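Local coordinates for protein quinoline 2-oxidoreductase large subunit (Pseudomonas putida, PDB 1T3Q) that binds a molybdenum centre with its pterin cytosine dinucleotide and, as part of a molybdenum hydroxylase, probably hydroxylates quinoline at its 2-position, at residues 331-336 and 365-370; 97-102 and 325-330; 310-315 and 346-351; 185-190 and 304-309. One frame throughout, in Å; residues are numbered along the deposited sequence.

Contact 1: 331-336 and 365-370; sequences WTQLVE and CPIGAY. With SMO (dioxosulfidomolybdenum(VI) ion), chain O.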
# COMPACT_ATOMS: atom_id res chain seq x y z
N TRP B 331 -25.83 6.14 15.62
CA TRP B 331 -27.27 6.42 15.54
C TRP B 331 -28.10 6.14 16.79
O TRP B 331 -29.10 6.83 17.02
CB TRP B 331 -27.87 5.65 14.36
CG TRP B 331 -26.97 5.66 13.16
CD1 TRP B 331 -26.38 4.58 12.57
CD2 TRP B 331 -26.48 6.82 12.47
NE1 TRP B 331 -25.55 4.99 11.56
CE2 TRP B 331 -25.59 6.36 11.48
CE3 TRP B 331 -26.70 8.19 12.60
CZ2 TRP B 331 -24.91 7.22 10.61
CZ3 TRP B 331 -26.02 9.06 11.74
CH2 TRP B 331 -25.14 8.57 10.76
N THR B 332 -27.68 5.15 17.58
CA THR B 332 -28.38 4.74 18.80
C THR B 332 -29.75 4.17 18.49
O THR B 332 -30.13 4.04 17.32
CB THR B 332 -28.53 5.91 19.84
OG1 THR B 332 -29.58 6.79 19.44
CG2 THR B 332 -27.23 6.70 19.93
N GLN B 333 -30.50 3.82 19.53
CA GLN B 333 -31.82 3.27 19.34
C GLN B 333 -32.81 4.30 18.80
O GLN B 333 -33.93 3.95 18.43
CB GLN B 333 -32.32 2.67 20.66
CG GLN B 333 -31.44 1.51 21.13
CD GLN B 333 -31.97 0.80 22.36
OE1 GLN B 333 -31.34 -0.15 22.85
NE2 GLN B 333 -33.10 1.24 22.87
N LEU B 334 -32.39 5.56 18.72
CA LEU B 334 -33.26 6.61 18.21
C LEU B 334 -33.37 6.51 16.69
O LEU B 334 -34.17 7.20 16.06
CB LEU B 334 -32.73 7.99 18.59
CG LEU B 334 -32.55 8.29 20.08
CD1 LEU B 334 -32.27 9.78 20.26
CD2 LEU B 334 -33.81 7.90 20.84
N VAL B 335 -32.57 5.62 16.11
CA VAL B 335 -32.53 5.44 14.66
C VAL B 335 -33.87 4.96 14.08
O VAL B 335 -34.14 5.15 12.89
CB VAL B 335 -31.39 4.46 14.26
CG1 VAL B 335 -31.75 3.04 14.63
CG2 VAL B 335 -31.07 4.59 12.78
N GLU B 336 -34.71 4.34 14.90
CA GLU B 336 -36.00 3.86 14.43
C GLU B 336 -37.17 4.79 14.78
O GLU B 336 -37.41 5.78 14.08
CB GLU B 336 -36.27 2.45 14.93
CG GLU B 336 -35.47 1.38 14.17
CD GLU B 336 -36.00 1.14 12.76
OE1 GLU B 336 -35.23 0.65 11.90
OE2 GLU B 336 -37.19 1.42 12.52
N CYS B 365 -29.17 -8.35 19.69
CA CYS B 365 -28.10 -7.49 19.24
C CYS B 365 -28.71 -6.10 19.05
O CYS B 365 -29.91 -5.96 18.80
CB CYS B 365 -27.49 -8.00 17.93
SG CYS B 365 -28.48 -7.65 16.51
N PRO B 366 -27.90 -5.05 19.22
CA PRO B 366 -28.44 -3.70 19.05
C PRO B 366 -29.10 -3.43 17.72
O PRO B 366 -28.68 -3.92 16.67
CB PRO B 366 -27.22 -2.80 19.31
CG PRO B 366 -26.04 -3.71 19.20
CD PRO B 366 -26.52 -5.02 19.71
N ILE B 367 -30.18 -2.65 17.77
CA ILE B 367 -30.89 -2.27 16.57
C ILE B 367 -29.97 -1.24 15.93
O ILE B 367 -29.22 -0.56 16.63
CB ILE B 367 -32.26 -1.63 16.91
CG1 ILE B 367 -33.21 -1.78 15.73
CG2 ILE B 367 -32.09 -0.17 17.29
CD1 ILE B 367 -33.64 -3.22 15.47
N GLY B 368 -30.00 -1.13 14.61
CA GLY B 368 -29.12 -0.19 13.95
C GLY B 368 -29.72 0.34 12.66
O GLY B 368 -30.84 -0.01 12.29
N ALA B 369 -28.95 1.17 11.97
CA ALA B 369 -29.38 1.79 10.73
C ALA B 369 -29.37 0.86 9.53
O ALA B 369 -28.43 0.10 9.32
CB ALA B 369 -28.50 3.00 10.43
N TYR B 370 -30.45 0.92 8.76
CA TYR B 370 -30.59 0.15 7.54
C TYR B 370 -31.45 1.01 6.61
O TYR B 370 -32.49 1.52 7.02
CB TYR B 370 -31.25 -1.21 7.78
CG TYR B 370 -31.61 -1.98 6.52
CD1 TYR B 370 -30.72 -2.06 5.44
CD2 TYR B 370 -32.83 -2.65 6.42
CE1 TYR B 370 -31.05 -2.78 4.29
CE2 TYR B 370 -33.16 -3.38 5.27
CZ TYR B 370 -32.27 -3.44 4.21
OH TYR B 370 -32.60 -4.15 3.08
S SMO O . -29.09 3.46 6.40
MO SMO O . -27.98 4.65 5.01
OM2 SMO O . -28.70 5.87 6.03
OM1 SMO O . -26.39 4.35 5.52
O HOH W 1 -32.85 1.36 10.87
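Glu336 and Ile367 meet where two loops run together, at the end of the contact away from the molybdenum, their side chains crossing at about a right angle. Beyond Glu336 CB, its CG rests 4.2 Å from Ile367 CG1. The chain then bends (chi2 -73° for CD), and the two carboxylate oxygens go to different partners. Glu336 OE1 receives a hydrogen bond of 2.7 Å from water 1 and another from the backbone N of Lys296, while OE2 is bonded to Gln298 NE2. Water 1 donates its other proton to Gly368 O at 2.8 Å and takes a weak bond from Tyr370 N, so it ties the glutamate to the backbone of the opposite loop.

The rest is carbon packing. Ile367 CG2 lies against Gln333 CA. Val335 splits its two methyls along that loop: CG1 lies 3.9 Å from Gly368 C, and CG2 is 3.8 Å from Ala369 CB. The same Ala369 CB approaches the Trp331 ring obliquely, 3.4 Å from CD1, and the indole is held by a bond from its NE1 to Ala259 O. Just past this packing, Tyr370 C comes within 3.4 Å of the sulfur (S) of the bound dioxosulfidomolybdenum ion, whose pocket includes Tyr370.

Beyond these carbon contacts, water 1 serves both Gly368 O and Glu336 OE1 in a buried place, just before the chain reaches Tyr370.

Contact 2: 97-102 and 325-330; sequences QTTIQP and AYNNLP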
# COMPACT_ATOMS: atom_id res chain seq x y z
N GLN B 97 -30.89 7.39 27.79
CA GLN B 97 -29.97 6.60 28.59
C GLN B 97 -28.74 6.17 27.80
O GLN B 97 -28.83 5.37 26.87
CB GLN B 97 -30.67 5.36 29.16
CG GLN B 97 -31.70 5.65 30.24
CD GLN B 97 -32.00 4.43 31.08
OE1 GLN B 97 -32.96 3.70 30.82
NE2 GLN B 97 -31.16 4.18 32.07
N THR B 98 -27.59 6.70 28.19
CA THR B 98 -26.33 6.37 27.54
C THR B 98 -25.99 4.91 27.80
O THR B 98 -26.34 4.36 28.84
CB THR B 98 -25.17 7.22 28.11
OG1 THR B 98 -25.37 8.59 27.76
CG2 THR B 98 -23.84 6.74 27.58
N THR B 99 -25.33 4.28 26.84
CA THR B 99 -24.90 2.90 27.03
C THR B 99 -23.44 2.84 26.66
O THR B 99 -22.95 3.64 25.86
CB THR B 99 -25.68 1.89 26.14
OG1 THR B 99 -25.53 2.23 24.76
CG2 THR B 99 -27.16 1.86 26.52
N ILE B 100 -22.72 1.91 27.28
CA ILE B 100 -21.32 1.71 27.00
C ILE B 100 -21.26 0.23 26.66
O ILE B 100 -21.46 -0.61 27.53
CB ILE B 100 -20.43 2.00 28.23
CG1 ILE B 100 -20.61 3.45 28.67
CG2 ILE B 100 -18.98 1.71 27.90
CD1 ILE B 100 -19.71 3.87 29.82
N GLN B 101 -21.03 -0.09 25.39
CA GLN B 101 -20.98 -1.49 25.01
C GLN B 101 -19.55 -2.00 25.09
O GLN B 101 -18.66 -1.49 24.41
CB GLN B 101 -21.51 -1.69 23.58
CG GLN B 101 -21.36 -3.13 23.10
CD GLN B 101 -21.93 -3.36 21.70
OE1 GLN B 101 -22.37 -2.42 21.04
NE2 GLN B 101 -21.91 -4.61 21.26
N PRO B 102 -19.31 -3.00 25.94
CA PRO B 102 -17.96 -3.52 26.05
C PRO B 102 -17.61 -4.26 24.76
O PRO B 102 -18.48 -4.87 24.14
CB PRO B 102 -18.04 -4.44 27.26
CG PRO B 102 -19.42 -5.02 27.14
CD PRO B 102 -20.26 -3.79 26.76
N ALA B 325 -29.69 -4.84 23.23
CA ALA B 325 -28.95 -4.64 24.47
C ALA B 325 -28.23 -3.32 24.67
O ALA B 325 -28.06 -2.89 25.82
CB ALA B 325 -27.97 -5.79 24.67
N TYR B 326 -27.78 -2.69 23.59
CA TYR B 326 -27.05 -1.43 23.67
C TYR B 326 -27.47 -0.47 22.57
O TYR B 326 -28.25 -0.83 21.68
CB TYR B 326 -25.54 -1.68 23.50
CG TYR B 326 -24.95 -2.77 24.36
CD1 TYR B 326 -24.63 -2.52 25.70
CD2 TYR B 326 -24.70 -4.04 23.85
CE1 TYR B 326 -24.07 -3.52 26.50
CE2 TYR B 326 -24.15 -5.05 24.64
CZ TYR B 326 -23.83 -4.78 25.97
OH TYR B 326 -23.28 -5.77 26.75
N ASN B 327 -26.94 0.74 22.64
CA ASN B 327 -27.20 1.74 21.62
C ASN B 327 -26.05 1.59 20.64
O ASN B 327 -24.89 1.54 21.05
CB ASN B 327 -27.13 3.17 22.18
CG ASN B 327 -28.35 3.54 22.99
OD1 ASN B 327 -28.26 3.74 24.20
ND2 ASN B 327 -29.49 3.66 22.33
N ASN B 328 -26.35 1.48 19.35
CA ASN B 328 -25.31 1.38 18.35
C ASN B 328 -24.69 2.78 18.27
O ASN B 328 -25.34 3.76 18.63
CB ASN B 328 -25.90 1.05 16.98
CG ASN B 328 -26.79 2.16 16.45
OD1 ASN B 328 -28.02 2.09 16.52
ND2 ASN B 328 -26.17 3.21 15.93
N LEU B 329 -23.46 2.87 17.80
CA LEU B 329 -22.80 4.16 17.63
C LEU B 329 -22.68 4.30 16.11
O LEU B 329 -22.22 3.37 15.45
CB LEU B 329 -21.40 4.14 18.25
CG LEU B 329 -20.81 5.36 18.98
CD1 LEU B 329 -19.42 5.63 18.43
CD2 LEU B 329 -21.70 6.59 18.87
N PRO B 330 -23.03 5.47 15.54
CA PRO B 330 -23.51 6.69 16.21
C PRO B 330 -25.01 6.99 16.23
O PRO B 330 -25.42 8.00 16.80
CB PRO B 330 -22.76 7.77 15.45
CG PRO B 330 -22.93 7.26 14.01
CD PRO B 330 -22.70 5.75 14.13
O HOH W 2 -23.29 1.56 23.58
O HOH W 3 -22.53 0.40 20.64
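This is a contact between two parts of the chain far apart in sequence, with strand 99-101 of the a/b hammerhead region laid against Tyr326 and Asn327 in a loop of the molybdopterin-binding region. Gln101 lies across the Tyr326 ring. Its CG is anti to the backbone N (chi1 175°), and this carries CG over one face, 3.7 Å from the ring centroid, in a CH-pi contact. The chain stays extended beyond CG, with the amide plane only 10° from the ring plane. Ala325 CB sits over the opposite face. Further out, Pro102 CD is 3.6 Å from Tyr326 OH, and that hydroxyl is hydrogen-bonded to Glu114 and Arg110.

Strand 99-101 pairs with 87-89 as a small antiparallel sheet, and its Thr99 takes a direct bond from the loop: Asn327 N donates to Thr99 OG1 at 3.0 Å with an N-H...O angle of 154°. Water 2 sits 2.6 Å from Thr99 OG1 and also lies in reach of Asn327 O. A second bridge runs through water 3, which lies 2.9 Å from Gln101 OE1 and 2.7 Å from Asn327 O. An alanine in place of Tyr326 would probably leave the Gln101 CG without its aromatic surface, open a gap beside Pro102, and deprive Glu114 and Arg110 of their hydroxyl partner. Strand 87-89 backs the loop as well, with Asn327 touching Ala89.

Contact 3: 310-315 and 346-351; sequences GRFLAL and GVYKVP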
# COMPACT_ATOMS: atom_id res chain seq x y z
N GLY B 310 -62.80 13.09 3.37
CA GLY B 310 -61.51 12.43 3.40
C GLY B 310 -60.38 13.31 3.91
O GLY B 310 -59.22 12.91 3.89
N ARG B 311 -60.71 14.52 4.36
CA ARG B 311 -59.70 15.44 4.88
C ARG B 311 -59.26 14.93 6.25
O ARG B 311 -60.09 14.64 7.11
CB ARG B 311 -60.28 16.85 5.01
CG ARG B 311 -59.27 17.89 5.49
N PHE B 312 -57.94 14.83 6.44
CA PHE B 312 -57.40 14.33 7.70
C PHE B 312 -57.59 15.34 8.83
O PHE B 312 -57.18 16.49 8.72
CB PHE B 312 -55.90 14.02 7.56
CG PHE B 312 -55.58 13.06 6.45
CD1 PHE B 312 -56.51 12.11 6.04
CD2 PHE B 312 -54.34 13.10 5.83
CE1 PHE B 312 -56.20 11.20 5.02
CE2 PHE B 312 -54.02 12.20 4.81
CZ PHE B 312 -54.95 11.25 4.40
N LEU B 313 -58.19 14.89 9.92
CA LEU B 313 -58.44 15.75 11.07
C LEU B 313 -57.43 15.52 12.18
O LEU B 313 -57.14 16.44 12.96
CB LEU B 313 -59.85 15.49 11.61
CG LEU B 313 -61.00 15.71 10.63
CD1 LEU B 313 -62.32 15.38 11.32
CD2 LEU B 313 -60.99 17.16 10.15
N ALA B 314 -56.88 14.32 12.25
CA ALA B 314 -55.92 14.00 13.29
C ALA B 314 -55.18 12.70 13.04
O ALA B 314 -55.70 11.78 12.40
CB ALA B 314 -56.62 13.93 14.64
N LEU B 315 -53.95 12.64 13.54
CA LEU B 315 -53.14 11.44 13.42
C LEU B 315 -52.51 11.16 14.77
O LEU B 315 -51.84 12.01 15.35
CB LEU B 315 -52.06 11.61 12.35
CG LEU B 315 -51.18 10.37 12.12
CD1 LEU B 315 -50.52 10.44 10.76
CD2 LEU B 315 -50.12 10.27 13.21
N GLY B 346 -45.33 13.06 6.97
CA GLY B 346 -44.88 13.00 5.60
C GLY B 346 -45.25 14.20 4.76
O GLY B 346 -44.92 15.34 5.07
N VAL B 347 -45.98 13.92 3.69
CA VAL B 347 -46.38 14.92 2.71
C VAL B 347 -47.75 15.56 2.95
O VAL B 347 -48.19 16.42 2.17
CB VAL B 347 -46.35 14.21 1.32
CG1 VAL B 347 -47.71 14.13 0.71
CG2 VAL B 347 -45.34 14.86 0.44
N TYR B 348 -48.41 15.19 4.04
CA TYR B 348 -49.76 15.65 4.32
C TYR B 348 -49.97 16.74 5.36
O TYR B 348 -49.14 16.96 6.23
CB TYR B 348 -50.61 14.44 4.69
CG TYR B 348 -50.40 13.26 3.77
CD1 TYR B 348 -51.07 13.17 2.55
CD2 TYR B 348 -49.50 12.24 4.10
CE1 TYR B 348 -50.86 12.09 1.69
CE2 TYR B 348 -49.28 11.16 3.25
CZ TYR B 348 -49.96 11.09 2.05
OH TYR B 348 -49.74 10.02 1.21
N LYS B 349 -51.12 17.40 5.25
CA LYS B 349 -51.51 18.44 6.17
C LYS B 349 -52.46 17.82 7.20
O LYS B 349 -53.58 17.44 6.87
CB LYS B 349 -52.19 19.59 5.42
CG LYS B 349 -51.25 20.32 4.46
CD LYS B 349 -51.89 21.55 3.81
CE LYS B 349 -52.94 21.18 2.78
NZ LYS B 349 -53.49 22.39 2.10
N VAL B 350 -51.99 17.69 8.43
CA VAL B 350 -52.78 17.11 9.52
C VAL B 350 -52.67 18.11 10.67
O VAL B 350 -51.62 18.22 11.31
CB VAL B 350 -52.20 15.74 9.97
CG1 VAL B 350 -53.12 15.10 10.99
CG2 VAL B 350 -52.02 14.83 8.75
N PRO B 351 -53.76 18.84 10.96
CA PRO B 351 -53.81 19.85 12.02
C PRO B 351 -53.60 19.40 13.47
O PRO B 351 -53.03 20.15 14.27
CB PRO B 351 -55.16 20.51 11.80
CG PRO B 351 -56.00 19.36 11.33
CD PRO B 351 -55.09 18.67 10.34
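Tyr348 OH, at the far end of the ring that Phe312 touches, is gripped by two groups of the same chain: a hydrogen bond to Glu383 OE1 and a weak one with Arg401 NE. Those bonds hold the tip of the ring, and Phe312 meets it nearer the root. The pair forms an offset edge-to-face contact, the edge of Phe312 turned toward the face of Tyr348, with the centroids 5.7 Å apart and the planes at 69°. The touching atoms are Phe312 CE2 and Tyr348 CD1, at 3.8 Å. Val347 CG1 lies over the centre of one Tyr348 face.

Val350 uses both of its methyls. Its CG1, anti to the backbone N (chi1 -174°), reaches Leu315 N at 3.6 Å and Leu315 CB at 3.9 Å, while CG2 lies 4.1 Å from Phe312 CD2. Toward the surface, the Pro351 ring packs on main-chain oxygens, its CD 3.4 Å from Phe312 O and its CG 3.5 Å from Leu313 O.

The strand carrying Phe312 has a classic beta bulge here, in which Leu313 and Ala314 both face Ala305. Ile386 of helix 375-393 packs on Phe312 and Tyr348 alike. An alanine in place of Phe312 would probably open a gap beside Tyr348 and Ile386 and leave the tyrosine ring without its edge-on neighbour. Since the two segments meet through rings, methyls and CH groups set on carbonyl oxygens, their fit rests on shape, with the directional polar bonds supplied from outside them.

Contact 4: 185-190 and 304-309; sequences GVVRGQ and LAFDGD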
# COMPACT_ATOMS: atom_id res chain seq x y z
N GLY B 185 -65.15 9.74 10.08
CA GLY B 185 -64.49 8.46 9.90
C GLY B 185 -63.23 8.28 10.70
O GLY B 185 -62.57 9.25 11.10
N VAL B 186 -62.89 7.02 10.94
CA VAL B 186 -61.70 6.67 11.69
C VAL B 186 -61.16 5.34 11.19
O VAL B 186 -61.92 4.44 10.87
CB VAL B 186 -61.99 6.52 13.20
CG1 VAL B 186 -60.78 5.94 13.91
CG2 VAL B 186 -62.36 7.87 13.81
N VAL B 187 -59.84 5.24 11.11
CA VAL B 187 -59.17 4.00 10.73
C VAL B 187 -58.01 3.88 11.70
O VAL B 187 -57.35 4.88 12.01
CB VAL B 187 -58.62 4.02 9.28
CG1 VAL B 187 -59.77 3.94 8.29
CG2 VAL B 187 -57.77 5.26 9.04
N ARG B 188 -57.78 2.67 12.20
CA ARG B 188 -56.71 2.45 13.15
C ARG B 188 -56.03 1.12 12.87
O ARG B 188 -56.62 0.22 12.27
CB ARG B 188 -57.26 2.43 14.58
CG ARG B 188 -58.33 3.49 14.82
CD ARG B 188 -58.78 3.58 16.28
NE ARG B 188 -58.03 4.60 17.01
CZ ARG B 188 -58.56 5.39 17.94
NH1 ARG B 188 -59.84 5.28 18.26
NH2 ARG B 188 -57.80 6.30 18.55
N GLY B 189 -54.78 1.01 13.29
CA GLY B 189 -54.06 -0.22 13.08
C GLY B 189 -52.92 -0.37 14.07
O GLY B 189 -52.37 0.61 14.57
N GLN B 190 -52.60 -1.62 14.38
CA GLN B 190 -51.49 -1.91 15.27
C GLN B 190 -50.46 -2.56 14.36
O GLN B 190 -50.41 -3.78 14.22
CB GLN B 190 -51.95 -2.84 16.39
CG GLN B 190 -53.12 -2.26 17.18
CD GLN B 190 -53.43 -3.05 18.43
OE1 GLN B 190 -53.58 -4.27 18.39
NE2 GLN B 190 -53.55 -2.35 19.56
N LEU B 304 -56.03 7.33 12.46
CA LEU B 304 -56.25 8.47 11.58
C LEU B 304 -57.72 8.83 11.59
O LEU B 304 -58.58 7.98 11.37
CB LEU B 304 -55.81 8.13 10.15
CG LEU B 304 -55.99 9.19 9.06
CD1 LEU B 304 -55.10 10.39 9.34
CD2 LEU B 304 -55.63 8.58 7.70
N ALA B 305 -58.02 10.09 11.87
CA ALA B 305 -59.39 10.58 11.89
C ALA B 305 -59.57 11.45 10.66
O ALA B 305 -58.65 12.18 10.29
CB ALA B 305 -59.64 11.38 13.16
N PHE B 306 -60.73 11.39 10.03
CA PHE B 306 -60.98 12.18 8.83
C PHE B 306 -62.45 12.56 8.68
O PHE B 306 -63.33 11.93 9.26
CB PHE B 306 -60.49 11.41 7.60
CG PHE B 306 -60.99 9.99 7.53
CD1 PHE B 306 -62.15 9.68 6.84
CD2 PHE B 306 -60.29 8.96 8.15
CE1 PHE B 306 -62.61 8.36 6.77
CE2 PHE B 306 -60.74 7.65 8.09
CZ PHE B 306 -61.90 7.35 7.40
N ASP B 307 -62.71 13.60 7.89
CA ASP B 307 -64.09 14.03 7.69
C ASP B 307 -64.73 13.33 6.50
O ASP B 307 -64.10 12.51 5.83
CB ASP B 307 -64.16 15.57 7.56
CG ASP B 307 -63.61 16.09 6.24
OD1 ASP B 307 -63.43 17.32 6.13
OD2 ASP B 307 -63.37 15.29 5.30
N GLY B 308 -66.00 13.65 6.25
CA GLY B 308 -66.73 13.02 5.17
C GLY B 308 -66.15 13.18 3.78
O GLY B 308 -66.54 12.46 2.86
N ASP B 309 -65.22 14.12 3.62
CA ASP B 309 -64.59 14.37 2.33
C ASP B 309 -63.22 13.71 2.26
O ASP B 309 -62.54 13.77 1.23
CB ASP B 309 -64.46 15.88 2.11
CG ASP B 309 -65.80 16.56 1.93
OD1 ASP B 309 -65.95 17.72 2.36
OD2 ASP B 309 -66.71 15.93 1.34
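Gly185 and Phe306 form the tight end of this antiparallel pairing. The Phe306 ring leaves its backbone with CG between the N and the carbonyl carbon (chi1 50°) and lies over the glycine, whose CA is 3.9 Å from the ring centroid in a CH-pi contact. The ring occupies the place where a CB on Gly185 would have to stand, so the residue there needs to be as small as glycine. The same pair exchanges two backbone bonds: Gly185 N to Phe306 O and Phe306 N to Gly185 O, both 3.0 Å. Val187 and Leu304 make the next hydrogen-bonded pair, with Leu304 N to Val187 O at 2.8 Å. Their side chains lie side by side, with Val187 CG2 3.6 Å from Leu304 CB, while Val187 CG1 meets the edge of the Phe306 ring at 3.8 Å from CE2.

On the reverse face the side chains of the non-hydrogen-bonded pair Val186 and Ala305 touch more loosely, with Val186 CG2 4.5 Å from Ala305 CB. Toward solvent lie Arg188, which makes a cation-pi contact with Phe180, and the turn after the strand. There Asp307 OD2 accepts from Asp309 N at 2.8 Å, an Asx turn.

Helix 375-393 packs against the Val187 and Phe306 face, helix 177-182 against Val186 and Ala305, and strand 312-322 runs along the other edge of strand 298-306.

In the fold
The four contacts fall into two touching pairs. Contacts 1 and 2, with centres 10 Å apart, share the stretch leading from strand 312-322 to helix 337-342. Contact 1 joins two loops by the molybdenum site with water as its polar link, whereas contact 2 sets a loop on a short strand of the hammerhead region with both a direct bond and waters. Contacts 3 and 4, also 10 Å apart, both reach one sheet, where Ala305 bonds to Leu313 and Ala314 at the bulge. Contact 4 rests on regular backbone bonds, contact 3 on aromatic and methyl packing. Contact 1 is buried and contact 2 partly so; contacts 3 and 4 are buried too, with exposed Pro351 and the 307-309 turn at their margins.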